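Local coordinates for putative enoyl-CoA hydratase (Streptomyces coelicolor A3, PDB 3G64), which probably acts on acyl-CoA thioesters as a member of the enoyl-CoA hydratase/isomerase (crotonase) family, perhaps hydrating enoyl-CoA, at residues R17-E22 / A47-L52; D25-V30 / L212-A217; R60-L65 / C112-I117. One frame throughout, in Å; residues are numbered along the deposited sequence. Where two conformers were deposited one is given.

In the fold
All three contacts serve one mixed sheet of the crotonase-type fold, with layers of helices packed against it. Contact 1 sets helix 43-58 on the outermost strand, 19-24, and is partly buried: one backbone-to-carboxylate bond lies beside a leucine-valine cluster. Contact 2 is a buried packing of helix 205-217 on the neighbouring strand, 27-32, finished at an exposed aspartate by an arginine. Contact 3, nearest the chain centre, joins strands 64-69 and 116-120 inside the sheet through main-chain bonds and a phenylalanine. Contacts 1 and 2 touch through Leu19, Leu52 and Val30; contacts 2 and 3, with centres about 8 Å apart, meet where Arg63 reaches Ala217.

Contact 1: R17-E22 / A47-L52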
ATOM      1  N   ARG A  17     -33.426 -17.466  -0.648  0.61 35.09           N
ATOM      2  CA  ARG A  17     -33.489 -18.832  -0.137  0.61 36.87           C
ATOM      3  C   ARG A  17     -32.137 -19.375   0.312  0.61 36.20           C
ATOM      4  O   ARG A  17     -32.074 -20.286   1.128  0.61 35.22           O
ATOM      5  CB  ARG A  17     -34.120 -19.754  -1.188  0.61 38.74           C
ATOM      6  CG  ARG A  17     -35.550 -19.355  -1.576  0.61 43.03           C
ATOM      7  CD  ARG A  17     -36.122 -20.208  -2.712  0.61 47.96           C
ATOM      8  NE  ARG A  17     -36.034 -19.537  -4.013  0.61 51.74           N
ATOM      9  CZ  ARG A  17     -37.077 -19.029  -4.662  0.61 53.07           C
ATOM     10  NH1 ARG A  17     -36.909 -18.429  -5.839  0.61 51.44           N
ATOM     11  NH2 ARG A  17     -38.291 -19.127  -4.132  0.61 55.95           N
ATOM     12  N   HIS A  18     -31.051 -18.809  -0.209  1.00 33.36           N
ATOM     13  CA  HIS A  18     -29.721 -19.357   0.051  1.00 30.86           C
ATOM     14  C   HIS A  18     -28.853 -18.579   1.023  1.00 28.87           C
ATOM     15  O   HIS A  18     -27.691 -18.907   1.223  1.00 32.89           O
ATOM     16  CB  HIS A  18     -28.999 -19.584  -1.271  1.00 34.32           C
ATOM     17  CG  HIS A  18     -29.831 -20.352  -2.239  1.00 34.00           C
ATOM     18  ND1 HIS A  18     -30.047 -21.708  -2.112  1.00 36.23           N
ATOM     19  CD2 HIS A  18     -30.568 -19.945  -3.296  1.00 31.36           C
ATOM     20  CE1 HIS A  18     -30.853 -22.112  -3.078  1.00 38.57           C
ATOM     21  NE2 HIS A  18     -31.185 -21.061  -3.808  1.00 36.72           N
ATOM     22  N   LEU A  19     -29.421 -17.537   1.604  1.00 24.70           N
ATOM     23  CA  LEU A  19     -28.817 -16.860   2.742  1.00 31.53           C
ATOM     24  C   LEU A  19     -29.968 -16.204   3.485  1.00 33.32           C
ATOM     25  O   LEU A  19     -31.095 -16.159   2.975  1.00 32.09           O
ATOM     26  CB  LEU A  19     -27.750 -15.837   2.308  1.00 36.01           C
ATOM     27  CG  LEU A  19     -27.962 -15.064   1.007  1.00 41.39           C
ATOM     28  CD1 LEU A  19     -29.076 -14.065   1.203  1.00 49.62           C
ATOM     29  CD2 LEU A  19     -26.711 -14.336   0.526  1.00 34.62           C
ATOM     30  N   ARG A  20     -29.707 -15.708   4.684  1.00 31.75           N
ATOM     31  CA  ARG A  20     -30.773 -15.041   5.429  1.00 31.82           C
ATOM     32  C   ARG A  20     -30.577 -13.537   5.358  1.00 34.15           C
ATOM     33  O   ARG A  20     -29.495 -13.026   5.654  1.00 32.37           O
ATOM     34  CB  ARG A  20     -30.830 -15.509   6.885  1.00 29.26           C
ATOM     35  CG  ARG A  20     -31.986 -14.888   7.679  1.00 35.72           C
ATOM     36  CD  ARG A  20     -31.724 -14.887   9.188  1.00 41.02           C
ATOM     37  NE  ARG A  20     -31.337 -16.216   9.636  1.00 48.60           N
ATOM     38  CZ  ARG A  20     -30.486 -16.457  10.630  1.00 52.87           C
ATOM     39  NH1 ARG A  20     -29.913 -15.445  11.290  1.00 50.23           N
ATOM     40  NH2 ARG A  20     -30.196 -17.715  10.950  1.00 54.57           N
ATOM     41  N   VAL A  21     -31.632 -12.839   4.940  1.00 30.50           N
ATOM     42  CA  VAL A  21     -31.573 -11.394   4.751  1.00 30.74           C
ATOM     43  C   VAL A  21     -32.654 -10.730   5.602  1.00 33.44           C
ATOM     44  O   VAL A  21     -33.829 -11.027   5.442  1.00 32.41           O
ATOM     45  CB  VAL A  21     -31.820 -10.988   3.294  1.00 31.68           C
ATOM     46  CG1 VAL A  21     -31.662  -9.467   3.136  1.00 30.12           C
ATOM     47  CG2 VAL A  21     -30.872 -11.704   2.387  1.00 30.96           C
ATOM     48  N   GLU A  22     -32.234  -9.841   6.492  1.00 33.36           N
ATOM     49  CA  GLU A  22     -33.134  -9.076   7.364  1.00 36.24           C
ATOM     50  C   GLU A  22     -32.728  -7.632   7.268  1.00 37.51           C
ATOM     51  O   GLU A  22     -31.530  -7.329   7.358  1.00 39.42           O
ATOM     52  CB  GLU A  22     -32.944  -9.488   8.832  1.00 40.69           C
ATOM     53  CG  GLU A  22     -33.092 -10.987   9.090  1.00 51.44           C
ATOM     54  CD  GLU A  22     -32.637 -11.413  10.493  1.00 59.99           C
ATOM     55  OE1 GLU A  22     -31.423 -11.330  10.821  1.00 54.04           O
ATOM     56  OE2 GLU A  22     -33.513 -11.858  11.266  1.00 68.40           O
ATOM     57  N   ALA A  47     -24.742 -16.930  -5.972  1.00 26.87           N
ATOM     58  CA  ALA A  47     -25.701 -16.278  -6.868  1.00 25.64           C
ATOM     59  C   ALA A  47     -26.585 -15.317  -6.100  1.00 24.24           C
ATOM     60  O   ALA A  47     -26.935 -14.241  -6.597  1.00 28.77           O
ATOM     61  CB  ALA A  47     -26.558 -17.336  -7.653  1.00 21.58           C
ATOM     62  N   ASP A  48     -26.949 -15.690  -4.877  1.00 20.44           N
ATOM     63  CA  ASP A  48     -27.758 -14.799  -4.064  1.00 26.79           C
ATOM     64  C   ASP A  48     -26.959 -13.610  -3.565  1.00 29.50           C
ATOM     65  O   ASP A  48     -27.492 -12.494  -3.491  1.00 28.45           O
ATOM     66  CB  ASP A  48     -28.412 -15.542  -2.898  1.00 27.94           C
ATOM     67  CG  ASP A  48     -29.684 -16.272  -3.313  1.00 31.35           C
ATOM     68  OD1 ASP A  48     -29.974 -16.338  -4.539  1.00 30.23           O
ATOM     69  OD2 ASP A  48     -30.381 -16.781  -2.407  1.00 28.90           O
ATOM     70  N   LEU A  49     -25.686 -13.819  -3.227  1.00 22.76           N
ATOM     71  CA  LEU A  49     -24.851 -12.659  -2.878  1.00 22.71           C
ATOM     72  C   LEU A  49     -24.813 -11.665  -4.043  1.00 23.50           C
ATOM     73  O   LEU A  49     -24.995 -10.460  -3.861  1.00 21.19           O
ATOM     74  CB  LEU A  49     -23.419 -13.092  -2.538  1.00 20.37           C
ATOM     75  CG  LEU A  49     -23.376 -13.747  -1.132  1.00 30.74           C
ATOM     76  CD1 LEU A  49     -22.059 -14.467  -0.892  1.00 25.45           C
ATOM     77  CD2 LEU A  49     -23.643 -12.724  -0.028  1.00 30.07           C
ATOM     78  N   ARG A  50     -24.559 -12.178  -5.238  1.00 22.47           N
ATOM     79  CA  ARG A  50     -24.407 -11.315  -6.415  1.00 23.39           C
ATOM     80  C   ARG A  50     -25.695 -10.522  -6.627  1.00 25.44           C
ATOM     81  O   ARG A  50     -25.681  -9.289  -6.763  1.00 25.24           O
ATOM     82  CB  ARG A  50     -24.122 -12.185  -7.659  1.00 19.09           C
ATOM     83  CG  ARG A  50     -24.171 -11.429  -9.014  1.00 25.60           C
ATOM     84  CD  ARG A  50     -24.227 -12.408 -10.238  1.00 26.48           C
ATOM     85  NE  ARG A  50     -25.445 -13.221 -10.166  1.00 31.31           N
ATOM     86  CZ  ARG A  50     -25.543 -14.478 -10.590  1.00 30.84           C
ATOM     87  NH1 ARG A  50     -24.488 -15.089 -11.136  1.00 28.24           N
ATOM     88  NH2 ARG A  50     -26.695 -15.133 -10.445  1.00 30.65           N
ATOM     89  N   ASP A  51     -26.810 -11.245  -6.656  1.00 26.03           N
ATOM     90  CA  ASP A  51     -28.089 -10.661  -7.032  1.00 26.51           C
ATOM     91  C   ASP A  51     -28.680  -9.786  -5.938  1.00 30.24           C
ATOM     92  O   ASP A  51     -29.322  -8.769  -6.238  1.00 29.80           O
ATOM     93  CB  ASP A  51     -29.065 -11.755  -7.420  1.00 24.60           C
ATOM     94  CG  ASP A  51     -28.646 -12.484  -8.686  1.00 29.45           C
ATOM     95  OD1 ASP A  51     -27.912 -11.881  -9.515  1.00 30.21           O
ATOM     96  OD2 ASP A  51     -29.053 -13.658  -8.854  1.00 31.50           O
ATOM     97  N   LEU A  52     -28.471 -10.174  -4.678  1.00 25.44           N
ATOM     98  CA  LEU A  52     -28.913  -9.349  -3.550  1.00 26.96           C
ATOM     99  C   LEU A  52     -28.159  -8.028  -3.544  1.00 29.11           C
ATOM    100  O   LEU A  52     -28.769  -6.983  -3.412  1.00 30.74           O
ATOM    101  CB  LEU A  52     -28.732 -10.064  -2.199  1.00 25.28           C
ATOM    102  CG  LEU A  52     -28.939  -9.183  -0.967  1.00 28.22           C
ATOM    103  CD1 LEU A  52     -30.424  -8.784  -0.856  1.00 25.61           C
ATOM    104  CD2 LEU A  52     -28.483  -9.870   0.322  1.00 28.52           C
TER
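The His18 ring presents its edge to Asp48: the carboxylate carbon CG lies in the ring plane, and OD2 sits near that plane, 3.3 Å from His18 CD2. On one face of the ring is CB of Arg17, offset toward the rim. Ring and carboxylate planes are turned 53° apart, and the two side chains cross at about a right angle. The same oxygen takes the one hydrogen bond between the segments, from His18 N to Asp48 OD2 (3.1 Å, 148° at the hydrogen), with the donor nearly in line with the C-O bond. Asp48 has CG anti to its carbonyl carbon and beside its backbone N, which puts CG on the His18 side, with OD2 directed at the main chain there.

Beyond this polar end the contact is aliphatic. Leu19 CG lies 4.0 Å from Asp48 CB, and Leu19 CD2 meets Leu49 CD2 at 3.5 Å. Farther along, Val21 CG2 and Leu52 CD2 approach tip to tip at 3.7 Å. Strand and helix segments run 27° from parallel, their axes 10.0 Å apart. Val30 of strand 27-32 touches both Leu19 and Leu52, while Trp16 packs on Asp48, Val21 and Leu52.

The contact lays helix 43-58 against the outermost strand of the sheet within this chain. Its chemistry is divided: a single carboxylate oxygen holds the backbone N-H of His18, and the leucine and valine methyls beyond it meet by van der Waals contact alone.

Contact 2: D25-V30 / L212-A217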
ATOM      1  N   ASP A  25     -34.613  -0.697   9.806  1.00 43.92           N
ATOM      2  CA  ASP A  25     -34.263   0.720   9.935  1.00 45.75           C
ATOM      3  C   ASP A  25     -32.999   1.032   9.132  1.00 38.48           C
ATOM      4  O   ASP A  25     -32.066   1.657   9.637  1.00 36.43           O
ATOM      5  CB  ASP A  25     -34.048   1.073  11.409  1.00 52.83           C
ATOM      6  CG  ASP A  25     -34.169   2.577  11.691  1.00 65.34           C
ATOM      7  OD1 ASP A  25     -34.516   3.353  10.767  1.00 64.33           O
ATOM      8  OD2 ASP A  25     -33.917   2.976  12.853  1.00 71.15           O
ATOM      9  N   GLY A  26     -32.963   0.556   7.893  1.00 33.71           N
ATOM     10  CA  GLY A  26     -31.865   0.870   6.988  1.00 35.32           C
ATOM     11  C   GLY A  26     -30.586   0.058   7.161  1.00 36.65           C
ATOM     12  O   GLY A  26     -29.599   0.324   6.474  1.00 34.62           O
ATOM     13  N   VAL A  27     -30.586  -0.911   8.080  1.00 33.30           N
ATOM     14  CA  VAL A  27     -29.452  -1.813   8.218  1.00 30.68           C
ATOM     15  C   VAL A  27     -29.832  -3.201   7.717  1.00 32.08           C
ATOM     16  O   VAL A  27     -30.778  -3.800   8.216  1.00 27.25           O
ATOM     17  CB  VAL A  27     -28.983  -1.934   9.672  1.00 32.84           C
ATOM     18  CG1 VAL A  27     -27.890  -2.975   9.787  1.00 31.21           C
ATOM     19  CG2 VAL A  27     -28.474  -0.612  10.166  1.00 33.29           C
ATOM     20  N   ALA A  28     -29.125  -3.697   6.699  1.00 29.29           N
ATOM     21  CA  ALA A  28     -29.322  -5.072   6.259  1.00 24.14           C
ATOM     22  C   ALA A  28     -28.378  -5.993   7.012  1.00 31.22           C
ATOM     23  O   ALA A  28     -27.193  -5.686   7.176  1.00 33.38           O
ATOM     24  CB  ALA A  28     -29.071  -5.174   4.767  1.00 29.09           C
ATOM     25  N   THR A  29     -28.891  -7.128   7.474  1.00 29.77           N
ATOM     26  CA  THR A  29     -28.030  -8.178   8.000  1.00 28.56           C
ATOM     27  C   THR A  29     -28.139  -9.403   7.112  1.00 29.49           C
ATOM     28  O   THR A  29     -29.232  -9.914   6.870  1.00 28.94           O
ATOM     29  CB  THR A  29     -28.397  -8.554   9.455  1.00 32.12           C
ATOM     30  OG1 THR A  29     -28.400  -7.366  10.253  1.00 33.27           O
ATOM     31  CG2 THR A  29     -27.372  -9.527  10.016  1.00 31.32           C
ATOM     32  N   VAL A  30     -27.001  -9.845   6.586  1.00 24.65           N
ATOM     33  CA  VAL A  30     -26.962 -11.017   5.725  1.00 21.38           C
ATOM     34  C   VAL A  30     -26.224 -12.076   6.520  1.00 24.55           C
ATOM     35  O   VAL A  30     -25.026 -11.948   6.806  1.00 26.28           O
ATOM     36  CB  VAL A  30     -26.236 -10.733   4.379  1.00 23.97           C
ATOM     37  CG1 VAL A  30     -26.197 -11.994   3.487  1.00 26.06           C
ATOM     38  CG2 VAL A  30     -26.917  -9.568   3.626  1.00 23.54           C
ATOM     39  N   LEU A 212     -21.822  -0.922  15.243  1.00 30.85           N
ATOM     40  CA  LEU A 212     -21.113  -0.143  14.233  1.00 28.69           C
ATOM     41  C   LEU A 212     -22.035   0.168  13.047  1.00 29.07           C
ATOM     42  O   LEU A 212     -22.028   1.275  12.531  1.00 26.51           O
ATOM     43  CB  LEU A 212     -19.838  -0.853  13.769  1.00 30.67           C
ATOM     44  CG  LEU A 212     -19.161  -0.214  12.551  1.00 28.48           C
ATOM     45  CD1 LEU A 212     -18.728   1.214  12.843  1.00 29.58           C
ATOM     46  CD2 LEU A 212     -17.957  -1.048  12.172  1.00 29.22           C
ATOM     47  N   ALA A 213     -22.847  -0.809  12.637  1.00 29.58           N
ATOM     48  CA  ALA A 213     -23.760  -0.602  11.501  1.00 30.66           C
ATOM     49  C   ALA A 213     -24.734   0.528  11.784  1.00 29.12           C
ATOM     50  O   ALA A 213     -25.000   1.378  10.942  1.00 26.29           O
ATOM     51  CB  ALA A 213     -24.530  -1.875  11.193  1.00 29.31           C
ATOM     52  N   ARG A 214     -25.289   0.499  12.996  1.00 28.11           N
ATOM     53  CA  ARG A 214     -26.246   1.500  13.429  1.00 26.60           C
ATOM     54  C   ARG A 214     -25.586   2.889  13.548  1.00 29.61           C
ATOM     55  O   ARG A 214     -26.180   3.895  13.191  1.00 29.57           O
ATOM     56  CB  ARG A 214     -26.866   1.068  14.782  1.00 31.11           C
ATOM     57  CG  ARG A 214     -27.926   2.029  15.308  1.00 39.77           C
ATOM     58  CD  ARG A 214     -28.972   2.348  14.244  1.00 41.91           C
ATOM     59  NE  ARG A 214     -29.728   1.153  13.906  1.00 45.29           N
ATOM     60  CZ  ARG A 214     -30.484   1.016  12.821  1.00 44.29           C
ATOM     61  NH1 ARG A 214     -30.589   2.010  11.947  1.00 40.47           N
ATOM     62  NH2 ARG A 214     -31.126  -0.129  12.609  1.00 45.26           N
ATOM     63  N   ARG A 215     -24.363   2.935  14.066  1.00 30.54           N
ATOM     64  CA  ARG A 215     -23.601   4.173  14.103  1.00 31.38           C
ATOM     65  C   ARG A 215     -23.473   4.780  12.705  1.00 37.45           C
ATOM     66  O   ARG A 215     -23.716   5.977  12.514  1.00 37.73           O
ATOM     67  CB  ARG A 215     -22.214   3.947  14.712  1.00 32.55           C
ATOM     68  CG  ARG A 215     -21.358   5.206  14.676  1.00 37.87           C
ATOM     69  CD  ARG A 215     -19.999   5.055  15.331  1.00 39.14           C
ATOM     70  NE  ARG A 215     -19.298   6.330  15.264  1.00 42.78           N
ATOM     71  CZ  ARG A 215     -18.008   6.521  15.527  1.00 42.96           C
ATOM     72  NH1 ARG A 215     -17.228   5.516  15.878  1.00 35.45           N
ATOM     73  NH2 ARG A 215     -17.492   7.739  15.423  1.00 46.61           N
ATOM     74  N   LEU A 216     -23.100   3.952  11.729  1.00 35.19           N
ATOM     75  CA  LEU A 216     -22.967   4.406  10.341  1.00 32.68           C
ATOM     76  C   LEU A 216     -24.324   4.801   9.766  1.00 31.02           C
ATOM     77  O   LEU A 216     -24.431   5.824   9.101  1.00 31.13           O
ATOM     78  CB  LEU A 216     -22.311   3.320   9.467  1.00 31.29           C
ATOM     79  CG  LEU A 216     -20.815   3.122   9.724  1.00 31.39           C
ATOM     80  CD1 LEU A 216     -20.362   1.733   9.273  1.00 30.99           C
ATOM     81  CD2 LEU A 216     -20.014   4.197   9.017  1.00 31.27           C
ATOM     82  N   ALA A 217     -25.359   4.004  10.049  1.00 27.52           N
ATOM     83  CA  ALA A 217     -26.693   4.272   9.497  1.00 29.53           C
ATOM     84  C   ALA A 217     -27.348   5.523  10.108  1.00 35.61           C
ATOM     85  O   ALA A 217     -28.274   6.086   9.535  1.00 37.73           O
ATOM     86  CB  ALA A 217     -27.606   3.068   9.675  1.00 27.99           C
TER
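Arg214 NH1 donates a nearly straight hydrogen bond to Asp25 O (2.8 Å, 176° at the hydrogen), joining the C-terminal turn of helix 205-217 to the tight turn of the beta hairpin formed by strands 19-24 and 27-32. The acceptor lies in the guanidinium plane. Over one face of that group stands Asp25 OD2, 3.6 Å from Arg214 NH1, a salt bridge of charges alone with no N-H aimed at it. The opposite face receives CG2 of Val27, off centre toward the rim. Arg214 arrives there by bending: its chain folds at both chi2 and chi3, bringing the group back to the hairpin. A second hydrogen bond, from Arg214 NH2 to Thr24 O, helps fix its rotation.

An alanine in place of Arg214 would probably leave the carbonyl of Asp25 without this donor and its carboxylate without the nearby positive charge, and would uncover one side of Val27.

Val27 also packs on two alanines one helical turn apart, Ala213 and Ala217. The helix runs against the strand at 151°, the axes 9.3 Å apart. Arg63 binds the carbonyl of Ala217 at the helix end, while Arg215 forms a salt bridge with Asp183 of a second subunit. Val27 itself straddles the pair, CG1 lying 3.8 Å from Ala213 CB and CG2 3.8 Å from Ala217 CB.

Contact 3: R60-L65 / C112-I117; sequences RAVRAL and CPFPVI
Leu65 N donates to Pro115 O at 2.9 Å, and Ile117 N returns a bond to Leu65 O at 2.7 Å; in both, the donor comes in nearly along the C=O axis. Leu65 thus bridges Val116 in parallel register, where strands 64-69 and 116-120 begin to run side by side. Two CA-H...O contacts supplement the pair: Ala64 CA lies near Pro115 O, and Val116 CA is 3.3 Å from Leu65 O. Each carbonyl oxygen is therefore approached by an N-H and by a C-H.

Pro115 has no N-H; ahead of the bridge the contact is mainly side-chain packing. Phe114 carries most of this. CG2 of Val62 stands over the centre of its ring, 3.7 Å from the centroid and 7° off the normal, a CH-pi contact; Cys112 CB lies over the opposite face, toward the rim. Leu65 CB approaches Phe114 CE1 obliquely at 3.7 Å. In Phe114, chi1 (42°) sets CG between the backbone N and the carbonyl carbon, on the side of Val62. Pro115 CD rests 3.3 Å from Arg63 O. On the same face of the sheet Leu65 and Val116 lie side by side, CD2 against CG1 at 4.1 Å. Farther back Pro113, the centre of an inverse gamma turn, puts CB over one face of the Arg60 guanidinium, although that arginine is poorly ordered.

The two strands lie inside the sheet, with strand 27-32 beyond Leu65 and Phe137 bonded to Val116 on the far side. Helix 43-58 touches Leu65 through Leu56, helix 205-217 packs on Pro115 and Ile117, and helix 221-234 brings Lys228 to the carbonyl of Phe114.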
ATOM      1  N   ARG A  60     -30.750   1.645  -3.643  1.00 50.43           N
ATOM      2  CA  ARG A  60     -30.122   2.392  -2.550  1.00 56.07           C
ATOM      3  C   ARG A  60     -30.940   2.169  -1.272  1.00 57.22           C
ATOM      4  O   ARG A  60     -31.390   3.103  -0.588  1.00 51.76           O
ATOM      5  CB  ARG A  60     -29.945   3.878  -2.897  1.00 63.27           C
ATOM      6  CG  ARG A  60     -28.860   4.556  -2.058  1.00 68.84           C
ATOM      7  CD  ARG A  60     -28.698   6.034  -2.357  1.00 71.52           C
ATOM      8  NE  ARG A  60     -27.745   6.251  -3.438  1.00 76.36           N
ATOM      9  CZ  ARG A  60     -26.434   6.436  -3.272  1.00 81.64           C
ATOM     10  NH1 ARG A  60     -25.900   6.429  -2.059  1.00 81.71           N
ATOM     11  NH2 ARG A  60     -25.650   6.631  -4.328  1.00 84.46           N
ATOM     12  N   ALA A  61     -31.100   0.886  -0.969  1.00 55.46           N
ATOM     13  CA  ALA A  61     -32.116   0.405  -0.060  1.00 55.43           C
ATOM     14  C   ALA A  61     -31.734   0.629   1.410  1.00 52.71           C
ATOM     15  O   ALA A  61     -32.544   1.079   2.218  1.00 56.19           O
ATOM     16  CB  ALA A  61     -32.361  -1.089  -0.349  1.00 51.90           C
ATOM     17  N   VAL A  62     -30.478   0.340   1.718  1.00 41.85           N
ATOM     18  CA  VAL A  62     -29.991   0.327   3.068  1.00 36.28           C
ATOM     19  C   VAL A  62     -28.847   1.320   3.199  1.00 30.63           C
ATOM     20  O   VAL A  62     -28.327   1.818   2.196  1.00 29.66           O
ATOM     21  CB  VAL A  62     -29.550  -1.099   3.462  1.00 39.43           C
ATOM     22  CG1 VAL A  62     -30.662  -2.098   3.122  1.00 39.75           C
ATOM     23  CG2 VAL A  62     -28.263  -1.490   2.754  1.00 32.97           C
ATOM     24  N   ARG A  63     -28.478   1.613   4.438  1.00 26.89           N
ATOM     25  CA  ARG A  63     -27.412   2.552   4.733  1.00 29.89           C
ATOM     26  C   ARG A  63     -26.225   1.842   5.349  1.00 28.99           C
ATOM     27  O   ARG A  63     -25.206   2.463   5.595  1.00 31.41           O
ATOM     28  CB  ARG A  63     -27.919   3.679   5.666  1.00 33.85           C
ATOM     29  CG  ARG A  63     -29.094   4.474   5.088  1.00 34.25           C
ATOM     30  CD  ARG A  63     -29.502   5.725   5.909  1.00 36.25           C
ATOM     31  NE  ARG A  63     -29.865   5.471   7.309  1.00 38.69           N
ATOM     32  CZ  ARG A  63     -31.037   4.989   7.736  1.00 39.86           C
ATOM     33  NH1 ARG A  63     -31.999   4.671   6.882  1.00 38.30           N
ATOM     34  NH2 ARG A  63     -31.240   4.813   9.037  1.00 39.42           N
ATOM     35  N   ALA A  64     -26.356   0.539   5.593  1.00 26.53           N
ATOM     36  CA  ALA A  64     -25.247  -0.279   6.094  1.00 24.56           C
ATOM     37  C   ALA A  64     -25.612  -1.740   5.954  1.00 28.49           C
ATOM     38  O   ALA A  64     -26.791  -2.118   6.015  1.00 28.20           O
ATOM     39  CB  ALA A  64     -24.937   0.025   7.566  1.00 24.61           C
ATOM     40  N   LEU A  65     -24.599  -2.578   5.793  1.00 28.33           N
ATOM     41  CA  LEU A  65     -24.842  -4.007   5.706  1.00 24.94           C
ATOM     42  C   LEU A  65     -23.829  -4.769   6.551  1.00 23.82           C
ATOM     43  O   LEU A  65     -22.606  -4.527   6.487  1.00 25.92           O
ATOM     44  CB  LEU A  65     -24.829  -4.461   4.228  1.00 24.03           C
ATOM     45  CG  LEU A  65     -25.102  -5.955   3.967  1.00 26.94           C
ATOM     46  CD1 LEU A  65     -25.692  -6.157   2.575  1.00 27.89           C
ATOM     47  CD2 LEU A  65     -23.845  -6.782   4.137  1.00 25.39           C
ATOM     48  N   CYS A 112     -20.761  -1.263  -3.699  0.50 25.62           N
ATOM     49  CA  CYS A 112     -22.122  -0.980  -3.259  0.50 26.11           C
ATOM     50  C   CYS A 112     -22.163   0.305  -2.430  0.50 27.66           C
ATOM     51  O   CYS A 112     -21.271   0.541  -1.613  0.50 24.28           O
ATOM     52  CB  CYS A 112     -22.699  -2.154  -2.462  0.50 27.58           C
ATOM     53  SG  CYS A 112     -21.754  -2.635  -0.968  0.50 25.34           S
ATOM     54  N   PRO A 113     -23.213   1.123  -2.630  1.00 29.01           N
ATOM     55  CA  PRO A 113     -23.311   2.476  -2.064  1.00 28.65           C
ATOM     56  C   PRO A 113     -23.663   2.494  -0.561  1.00 32.70           C
ATOM     57  O   PRO A 113     -24.535   3.250  -0.149  1.00 31.50           O
ATOM     58  CB  PRO A 113     -24.428   3.115  -2.884  1.00 31.60           C
ATOM     59  CG  PRO A 113     -25.324   1.942  -3.264  1.00 31.43           C
ATOM     60  CD  PRO A 113     -24.399   0.747  -3.422  1.00 29.21           C
ATOM     61  N   PHE A 114     -22.974   1.686   0.234  1.00 25.30           N
ATOM     62  CA  PHE A 114     -23.146   1.660   1.689  1.00 25.90           C
ATOM     63  C   PHE A 114     -22.018   0.831   2.229  1.00 27.95           C
ATOM     64  O   PHE A 114     -21.515  -0.056   1.539  1.00 27.85           O
ATOM     65  CB  PHE A 114     -24.490   1.052   2.129  1.00 22.84           C
ATOM     66  CG  PHE A 114     -24.894  -0.188   1.366  1.00 25.95           C
ATOM     67  CD1 PHE A 114     -24.394  -1.437   1.717  1.00 27.76           C
ATOM     68  CD2 PHE A 114     -25.785  -0.098   0.294  1.00 28.63           C
ATOM     69  CE1 PHE A 114     -24.764  -2.583   1.001  1.00 31.26           C
ATOM     70  CE2 PHE A 114     -26.164  -1.219  -0.426  1.00 31.02           C
ATOM     71  CZ  PHE A 114     -25.647  -2.479  -0.073  1.00 33.39           C
ATOM     72  N   PRO A 115     -21.612   1.117   3.468  1.00 27.16           N
ATOM     73  CA  PRO A 115     -20.556   0.366   4.145  1.00 26.60           C
ATOM     74  C   PRO A 115     -20.987  -1.073   4.432  1.00 28.83           C
ATOM     75  O   PRO A 115     -22.142  -1.355   4.800  1.00 23.81           O
ATOM     76  CB  PRO A 115     -20.360   1.110   5.493  1.00 29.53           C
ATOM     77  CG  PRO A 115     -21.405   2.166   5.549  1.00 31.13           C
ATOM     78  CD  PRO A 115     -22.205   2.187   4.292  1.00 25.70           C
ATOM     79  N   VAL A 116     -20.035  -1.976   4.268  1.00 23.21           N
ATOM     80  CA  VAL A 116     -20.255  -3.378   4.557  1.00 20.31           C
ATOM     81  C   VAL A 116     -19.357  -3.746   5.723  1.00 23.54           C
ATOM     82  O   VAL A 116     -18.170  -3.390   5.735  1.00 26.40           O
ATOM     83  CB  VAL A 116     -19.929  -4.234   3.305  1.00 26.03           C
ATOM     84  CG1 VAL A 116     -19.941  -5.733   3.647  1.00 25.71           C
ATOM     85  CG2 VAL A 116     -20.921  -3.899   2.186  1.00 19.95           C
ATOM     86  N   ILE A 117     -19.928  -4.434   6.711  1.00 21.22           N
ATOM     87  CA  ILE A 117     -19.204  -4.799   7.920  1.00 22.57           C
ATOM     88  C   ILE A 117     -19.211  -6.330   8.075  1.00 25.32           C
ATOM     89  O   ILE A 117     -20.272  -6.956   8.067  1.00 30.45           O
ATOM     90  CB  ILE A 117     -19.910  -4.157   9.147  1.00 24.28           C
ATOM     91  CG1 ILE A 117     -19.942  -2.634   8.972  1.00 28.13           C
ATOM     92  CG2 ILE A 117     -19.279  -4.624  10.477  1.00 22.16           C
ATOM     93  CD1 ILE A 117     -21.187  -2.008   9.520  1.00 37.34           C
TER